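Local coordinates for uncharacterized protein (Escherichia coli O157:H7, PDB 4R29), which probably uses S-adenosylmethionine to methylate a zinc-finger cysteine of host TAB2 and TAB3, blocking NF-kappa-B activation as a secreted bacterial effector, at residues F70-M73 and K74-S78; E85-S88 and R89-S93; G97-L100 and T101-G105. The protein carries 1 engineered substitution. All blocks are in the same frame, centred on the assembly; numbering follows the deposited sequence.

Contact 1 (F70-M73 and K74-S78); sequences FSYM and KTMYS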
# COMPACT_ATOMS: atom_id res chain seq x y z
N PHE A 70 -9.72 -2.28 14.15
CA PHE A 70 -10.64 -3.15 13.41
C PHE A 70 -12.10 -2.71 13.59
O PHE A 70 -12.88 -2.73 12.63
CB PHE A 70 -10.45 -4.61 13.83
CG PHE A 70 -11.24 -5.59 13.00
CD1 PHE A 70 -11.20 -5.55 11.60
CD2 PHE A 70 -12.00 -6.59 13.61
CE1 PHE A 70 -11.92 -6.48 10.82
CE2 PHE A 70 -12.72 -7.50 12.85
CZ PHE A 70 -12.68 -7.45 11.45
N SER A 71 -12.45 -2.29 14.80
CA SER A 71 -13.79 -1.75 15.05
C SER A 71 -14.02 -0.52 14.22
O SER A 71 -15.07 -0.36 13.60
CB SER A 71 -13.95 -1.39 16.53
OG SER A 71 -13.96 -2.56 17.31
N TYR A 72 -13.05 0.38 14.25
CA TYR A 72 -13.09 1.58 13.44
C TYR A 72 -13.35 1.22 11.97
O TYR A 72 -14.18 1.85 11.32
CB TYR A 72 -11.77 2.35 13.60
CG TYR A 72 -11.47 3.40 12.55
CD1 TYR A 72 -12.45 4.24 12.06
CD2 TYR A 72 -10.18 3.58 12.08
CE1 TYR A 72 -12.16 5.22 11.11
CE2 TYR A 72 -9.89 4.55 11.14
CZ TYR A 72 -10.88 5.37 10.66
OH TYR A 72 -10.57 6.33 9.73
N MET A 73 -12.65 0.22 11.45
CA MET A 73 -12.80 -0.17 10.05
C MET A 73 -14.18 -0.76 9.73
O MET A 73 -14.75 -0.51 8.66
CB MET A 73 -11.70 -1.16 9.66
CG MET A 73 -10.32 -0.54 9.56
SD MET A 73 -9.07 -1.77 9.20
CE MET A 73 -7.57 -0.78 9.20
N LYS A 74 -14.70 -1.52 10.67
CA LYS A 74 -16.00 -2.17 10.51
C LYS A 74 -17.11 -1.13 10.47
O LYS A 74 -18.05 -1.26 9.70
CB LYS A 74 -16.23 -3.18 11.64
CG LYS A 74 -15.43 -4.46 11.47
CD LYS A 74 -15.78 -5.47 12.55
CE LYS A 74 -15.49 -4.91 13.94
NZ LYS A 74 -15.92 -5.87 15.00
N THR A 75 -16.97 -0.10 11.29
CA THR A 75 -17.91 1.01 11.26
C THR A 75 -17.89 1.71 9.89
O THR A 75 -18.94 2.04 9.34
CB THR A 75 -17.62 2.04 12.40
OG1 THR A 75 -17.61 1.37 13.68
CG2 THR A 75 -18.71 3.14 12.42
N MET A 76 -16.69 1.94 9.33
CA MET A 76 -16.59 2.66 8.07
C MET A 76 -16.78 1.76 6.85
O MET A 76 -16.94 2.23 5.74
CB MET A 76 -15.24 3.37 7.96
CG MET A 76 -14.93 4.32 9.12
SD MET A 76 -16.26 5.48 9.39
CE MET A 76 -16.45 6.25 7.78
N TYR A 77 -16.76 0.44 7.06
CA TYR A 77 -16.90 -0.46 5.93
C TYR A 77 -18.19 -0.21 5.17
O TYR A 77 -19.25 -0.05 5.76
CB TYR A 77 -16.87 -1.92 6.35
CG TYR A 77 -17.03 -2.90 5.19
CD1 TYR A 77 -15.93 -3.27 4.41
CD2 TYR A 77 -18.27 -3.45 4.88
CE1 TYR A 77 -16.07 -4.16 3.36
CE2 TYR A 77 -18.41 -4.35 3.84
CZ TYR A 77 -17.31 -4.70 3.09
OH TYR A 77 -17.44 -5.59 2.06
N SER A 78 -18.09 -0.22 3.86
CA SER A 78 -19.29 -0.13 3.05
C SER A 78 -19.17 -1.00 1.82
O SER A 78 -18.11 -1.58 1.56
CB SER A 78 -19.57 1.32 2.67
OG SER A 78 -20.72 1.35 1.85
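Lys74 lays its aliphatic chain over one face of the Phe70 ring, one turn earlier on the helix 59-76. Its CD stands 4.0 Å from the ring centroid of Phe70, 23° off the ring normal, a CH-pi contact displaced toward the rim. The first torsion of Lys74 (chi1 -75°) sets CG beside the backbone N and so sends the chain back toward Phe70; lysine suits an exposed site like this because its methylenes can pack while the ammonium can extend toward the exposed side. A second i to i+4 pair joins Tyr72 and Met76, CE1 of the tyrosine meeting CG of the methionine at 3.5 Å, while the hydroxyl of Tyr72 is hydrogen-bonded to Glu96. The tight side belongs to Met73, buried with its chain extended between helices 95-103 and 120-125, touching Trp99, Ile103 and Leu125, where an unbranched, flexible residue fits well. Ser71, Lys74 and Thr75 make up the solvent side, with small or polar groups. Beneath the side chains, Thr75 N donates to Ser71 O at 3.0 Å, while at the end Tyr77 N makes a weak bond to Met73 O. These are the last two turns of an amphipathic alpha helix, closing where Tyr77 leaves helical geometry.

Contact 2 (E85-S88 and R89-S93); sequences EPIS and RNEAS. With SAM (S-adenosylmethionine), chain E.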
# COMPACT_ATOMS: atom_id res chain seq x y z
N GLU A 85 -17.03 7.27 -8.53
CA GLU A 85 -16.67 8.64 -8.89
C GLU A 85 -15.26 8.94 -8.39
O GLU A 85 -14.84 8.42 -7.36
CB GLU A 85 -17.62 9.63 -8.20
CG GLU A 85 -19.02 9.71 -8.77
CD GLU A 85 -19.94 10.53 -7.89
OE1 GLU A 85 -19.43 11.29 -7.02
OE2 GLU A 85 -21.18 10.41 -8.05
N PRO A 86 -14.52 9.79 -9.12
CA PRO A 86 -13.18 10.21 -8.71
C PRO A 86 -13.15 10.84 -7.33
O PRO A 86 -14.03 11.62 -6.96
CB PRO A 86 -12.82 11.28 -9.75
CG PRO A 86 -13.59 10.91 -10.95
CD PRO A 86 -14.89 10.33 -10.44
N ILE A 87 -12.11 10.50 -6.57
CA ILE A 87 -11.89 11.12 -5.28
C ILE A 87 -10.85 12.20 -5.51
O ILE A 87 -10.17 12.22 -6.55
CB ILE A 87 -11.28 10.11 -4.27
CG1 ILE A 87 -9.97 9.54 -4.83
CG2 ILE A 87 -12.25 8.99 -3.98
CD1 ILE A 87 -9.02 8.96 -3.78
N SER A 88 -10.71 13.07 -4.53
CA SER A 88 -9.57 13.95 -4.49
C SER A 88 -8.37 13.19 -3.94
O SER A 88 -8.47 12.46 -2.95
CB SER A 88 -9.83 15.18 -3.61
OG SER A 88 -8.60 15.77 -3.24
N ARG A 89 -7.24 13.40 -4.61
CA ARG A 89 -5.93 12.95 -4.16
C ARG A 89 -5.71 13.22 -2.67
O ARG A 89 -5.03 12.46 -1.97
CB ARG A 89 -4.86 13.67 -5.00
CG ARG A 89 -3.59 14.02 -4.23
CD ARG A 89 -2.79 12.75 -4.02
NE ARG A 89 -1.62 12.95 -3.17
CZ ARG A 89 -0.88 11.96 -2.70
NH1 ARG A 89 -1.19 10.70 -3.01
NH2 ARG A 89 0.17 12.22 -1.93
N ASN A 90 -6.29 14.32 -2.18
CA ASN A 90 -6.19 14.70 -0.77
C ASN A 90 -6.78 13.69 0.22
O ASN A 90 -6.29 13.56 1.33
CB ASN A 90 -6.78 16.08 -0.53
CG ASN A 90 -6.00 17.17 -1.24
OD1 ASN A 90 -4.77 17.09 -1.35
ND2 ASN A 90 -6.70 18.17 -1.75
N GLU A 91 -7.81 12.95 -0.21
CA GLU A 91 -8.43 11.91 0.61
C GLU A 91 -7.55 10.66 0.78
O GLU A 91 -7.80 9.82 1.66
CB GLU A 91 -9.78 11.49 0.02
CG GLU A 91 -10.77 12.61 -0.21
CD GLU A 91 -12.00 12.15 -1.00
OE1 GLU A 91 -12.70 11.22 -0.54
OE2 GLU A 91 -12.26 12.70 -2.09
N ALA A 92 -6.52 10.54 -0.05
CA ALA A 92 -5.70 9.34 -0.04
C ALA A 92 -4.22 9.67 0.02
O ALA A 92 -3.40 8.95 -0.54
CB ALA A 92 -6.01 8.48 -1.26
N SER A 93 -3.87 10.75 0.69
CA SER A 93 -2.47 11.17 0.76
C SER A 93 -1.76 10.66 2.01
O SER A 93 -0.56 10.83 2.14
CB SER A 93 -2.35 12.69 0.67
OG SER A 93 -3.06 13.30 1.74
N SAM E . -1.54 6.36 -1.15
CA SAM E . -1.92 6.76 -2.50
C SAM E . -3.26 6.15 -2.91
O SAM E . -3.91 6.67 -3.82
OXT SAM E . -3.69 5.13 -2.35
CB SAM E . -0.88 6.34 -3.54
CG SAM E . 0.41 7.15 -3.51
SD SAM E . 1.39 7.03 -5.04
CE SAM E . 2.71 8.15 -4.51
C5' SAM E . 0.48 8.19 -6.08
C4' SAM E . 1.08 8.24 -7.48
O4' SAM E . 0.12 8.71 -8.41
C3' SAM E . 2.29 9.17 -7.56
O3' SAM E . 3.50 8.47 -7.36
C2' SAM E . 2.19 9.75 -8.96
O2' SAM E . 2.98 8.93 -9.78
C1' SAM E . 0.73 9.56 -9.37
N9 SAM E . -0.06 10.80 -9.35
C8 SAM E . -0.80 11.30 -10.38
N7 SAM E . -1.42 12.43 -9.99
C5 SAM E . -1.09 12.66 -8.70
C6 SAM E . -1.44 13.67 -7.82
N6 SAM E . -2.25 14.64 -8.21
N1 SAM E . -0.93 13.65 -6.54
C2 SAM E . -0.09 12.63 -6.14
N3 SAM E . 0.25 11.62 -7.02
C4 SAM E . -0.24 11.64 -8.28
O HOH W 1 -9.14 18.77 -2.08
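Glu91 N bonds back to Ser88 O at 2.9 Å, the first turn of a short 3-10 segment (89-91) that opens from an extended approach through Ile87 and Ser88. The side chains reinforce this start from both directions. Ser88 OG, set anti to its own N (chi1 161°), accepts Asn90 N at 2.9 Å, and Glu91 reaches back, its OE2 receiving Ser88 N at 2.9 Å with an N-H...O angle of 156°; the donor lies above the carboxylate plane. Serine is short enough to turn onto the amide two residues ahead, and glutamate long enough to span the turn. The strongest polar partner of Ser88 OG is Glu208, which also takes Arg89 N and so ties the turn to helix 206-219. Ile87 packs against Ala92, its CD1 4.0 Å from Ala92 CB, whose small side chain suits a place between Ile87 and the ligand. Arg89 sits at the edge of the adenine of S-adenosylmethionine, its CD 3.3 Å from the ligand's N1. The ligand's C2 lies 3.3 Å above one face of the Arg89 guanidinium, near its rim, while Ser93 CB lies over the opposite face, also near the rim. NH1 of Arg89 is hydrogen-bonded to Tyr204 OH, which should help fix the group's rotation. At the other end of the ligand, its amino N makes a weak bond of 3.2 Å to Ala92 O. The arrangement is a 3-10 turn held by Ser88 OG on Asn90 N and by Glu91 OE2 on Ser88 N, lining the S-adenosylmethionine pocket.

Contact 3 (G97-L100 and T101-G105); sequences GSWL and TVISG. With SAM (S-adenosylmethionine), chain E.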
# COMPACT_ATOMS: atom_id res chain seq x y z
N GLY A 97 -5.97 7.27 4.91
CA GLY A 97 -6.92 7.63 3.87
C GLY A 97 -6.79 6.74 2.65
O GLY A 97 -7.78 6.50 1.94
N SER A 98 -5.58 6.23 2.41
CA SER A 98 -5.33 5.34 1.28
C SER A 98 -6.21 4.10 1.34
O SER A 98 -6.75 3.68 0.32
CB SER A 98 -3.85 4.94 1.21
OG SER A 98 -3.03 6.08 1.01
N TRP A 99 -6.38 3.51 2.53
CA TRP A 99 -7.28 2.35 2.65
C TRP A 99 -8.72 2.70 3.05
O TRP A 99 -9.65 1.96 2.75
CB TRP A 99 -6.70 1.25 3.56
CG TRP A 99 -6.24 1.69 4.91
CD1 TRP A 99 -4.95 1.88 5.32
CD2 TRP A 99 -7.06 1.98 6.05
NE1 TRP A 99 -4.92 2.28 6.63
CE2 TRP A 99 -6.20 2.34 7.11
CE3 TRP A 99 -8.44 1.97 6.27
CZ2 TRP A 99 -6.68 2.70 8.37
CZ3 TRP A 99 -8.91 2.32 7.53
CH2 TRP A 99 -8.03 2.68 8.56
N LEU A 100 -8.91 3.84 3.70
CA LEU A 100 -10.24 4.28 4.09
C LEU A 100 -11.13 4.50 2.86
O LEU A 100 -12.29 4.10 2.86
CB LEU A 100 -10.16 5.57 4.92
CG LEU A 100 -11.52 6.01 5.49
CD1 LEU A 100 -12.15 4.88 6.32
CD2 LEU A 100 -11.42 7.30 6.32
N THR A 101 -10.58 5.13 1.83
CA THR A 101 -11.32 5.37 0.59
C THR A 101 -11.67 4.04 -0.10
O THR A 101 -12.59 3.97 -0.91
CB THR A 101 -10.49 6.25 -0.39
OG1 THR A 101 -9.17 5.71 -0.52
CG2 THR A 101 -10.39 7.69 0.09
N VAL A 102 -10.92 2.99 0.20
CA VAL A 102 -11.24 1.71 -0.41
C VAL A 102 -12.30 0.96 0.42
O VAL A 102 -13.28 0.47 -0.14
CB VAL A 102 -9.97 0.85 -0.63
CG1 VAL A 102 -10.35 -0.51 -1.16
CG2 VAL A 102 -9.01 1.57 -1.59
N ILE A 103 -12.11 0.89 1.74
CA ILE A 103 -13.05 0.15 2.59
C ILE A 103 -14.42 0.82 2.67
O ILE A 103 -15.43 0.15 2.86
CB ILE A 103 -12.48 -0.19 3.99
CG1 ILE A 103 -12.53 1.02 4.94
CG2 ILE A 103 -11.06 -0.79 3.89
CD1 ILE A 103 -12.16 0.65 6.39
N SER A 104 -14.47 2.13 2.49
CA SER A 104 -15.74 2.83 2.47
C SER A 104 -16.39 2.74 1.08
O SER A 104 -17.46 3.29 0.85
CB SER A 104 -15.54 4.30 2.84
OG SER A 104 -14.79 4.98 1.84
N GLY A 105 -15.71 2.08 0.15
CA GLY A 105 -16.24 1.88 -1.18
C GLY A 105 -16.15 3.05 -2.15
O GLY A 105 -16.75 3.02 -3.23
N SAM E . -1.54 6.36 -1.15
CA SAM E . -1.92 6.76 -2.50
C SAM E . -3.26 6.15 -2.91
O SAM E . -3.91 6.67 -3.82
OXT SAM E . -3.69 5.13 -2.35
CB SAM E . -0.88 6.34 -3.54
CG SAM E . 0.41 7.15 -3.51
SD SAM E . 1.39 7.03 -5.04
CE SAM E . 2.71 8.15 -4.51
C5' SAM E . 0.48 8.19 -6.08
C4' SAM E . 1.08 8.24 -7.48
O4' SAM E . 0.12 8.71 -8.41
C3' SAM E . 2.29 9.17 -7.56
O3' SAM E . 3.50 8.47 -7.36
C2' SAM E . 2.19 9.75 -8.96
O2' SAM E . 2.98 8.93 -9.78
C1' SAM E . 0.73 9.56 -9.37
N9 SAM E . -0.06 10.80 -9.35
C8 SAM E . -0.80 11.30 -10.38
N7 SAM E . -1.42 12.43 -9.99
C5 SAM E . -1.09 12.66 -8.70
C6 SAM E . -1.44 13.67 -7.82
N6 SAM E . -2.25 14.64 -8.21
N1 SAM E . -0.93 13.65 -6.54
C2 SAM E . -0.09 12.63 -6.14
N3 SAM E . 0.25 11.62 -7.02
C4 SAM E . -0.24 11.64 -8.28
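Thr101 on Gly97 and Ser104 on Leu100 are local i to i+4 contacts along and at the end of helix 95-103, whose Ser98 meets S-adenosylmethionine. Gly97 O takes two donors from the same residue, Thr101 N and, in the carbonyl plane, Thr101 OG1 at 2.9 Å. A chi1 of 50° puts that hydroxyl between the backbone N and the carbonyl carbon, turned back to the preceding turn. Leu100 O is gripped likewise, Ser104 N and Ser104 OG (2.8 Å) arriving from opposite faces of its plane. Short hydroxyl residues suit these places because they can bond the carbonyl one turn back; Thr101 OG1 also meets Arg107, a ligand-binding residue. Hydrophobic neighbours run alongside: Ile103 CD1 meets the edge of the Trp99 ring, 3.8 Å from CZ3. Ser98 faces the ligand, accepting its amino N through OG at 2.6 Å, and is itself bonded to Thr94 O. The helix ends in a Schellman motif at Gly105, whose positive phi (79°) a glycine readily adopts. Around it, Trp99 and Leu100 lean on helix 59-76, Trp99 and Ile103 on helix 120-125, Trp99 sets its ring edge-to-face with Phe112 of strand 109-114, and Arg151 of strand 145-151 bonds to Val102 O.

Contacts 1 and 3 are both helix ends, but contact 1 lies on the surface and contact 3 in the interior. Contact 1 relies on hydrocarbon packed against aromatic rings, with polar residues on the solvent side; contact 3 relies on hydroxyls bonded to carbonyls one turn back. They touch directly, Met73 packing on Trp99 and Ser78 N probably bonding to Ile103 O. Contact 2, partly buried in the loop between those two helices, works instead with charged and polar groups. Contacts 2 and 3 meet where Ala92 O approaches Ser98 OG, and both reach the amino group of S-adenosylmethionine, contact 3 by a short bond to Ser98 OG and contact 2 weakly, whereas contact 1 stands about 14 Å from the ligand at the side chain of Met73.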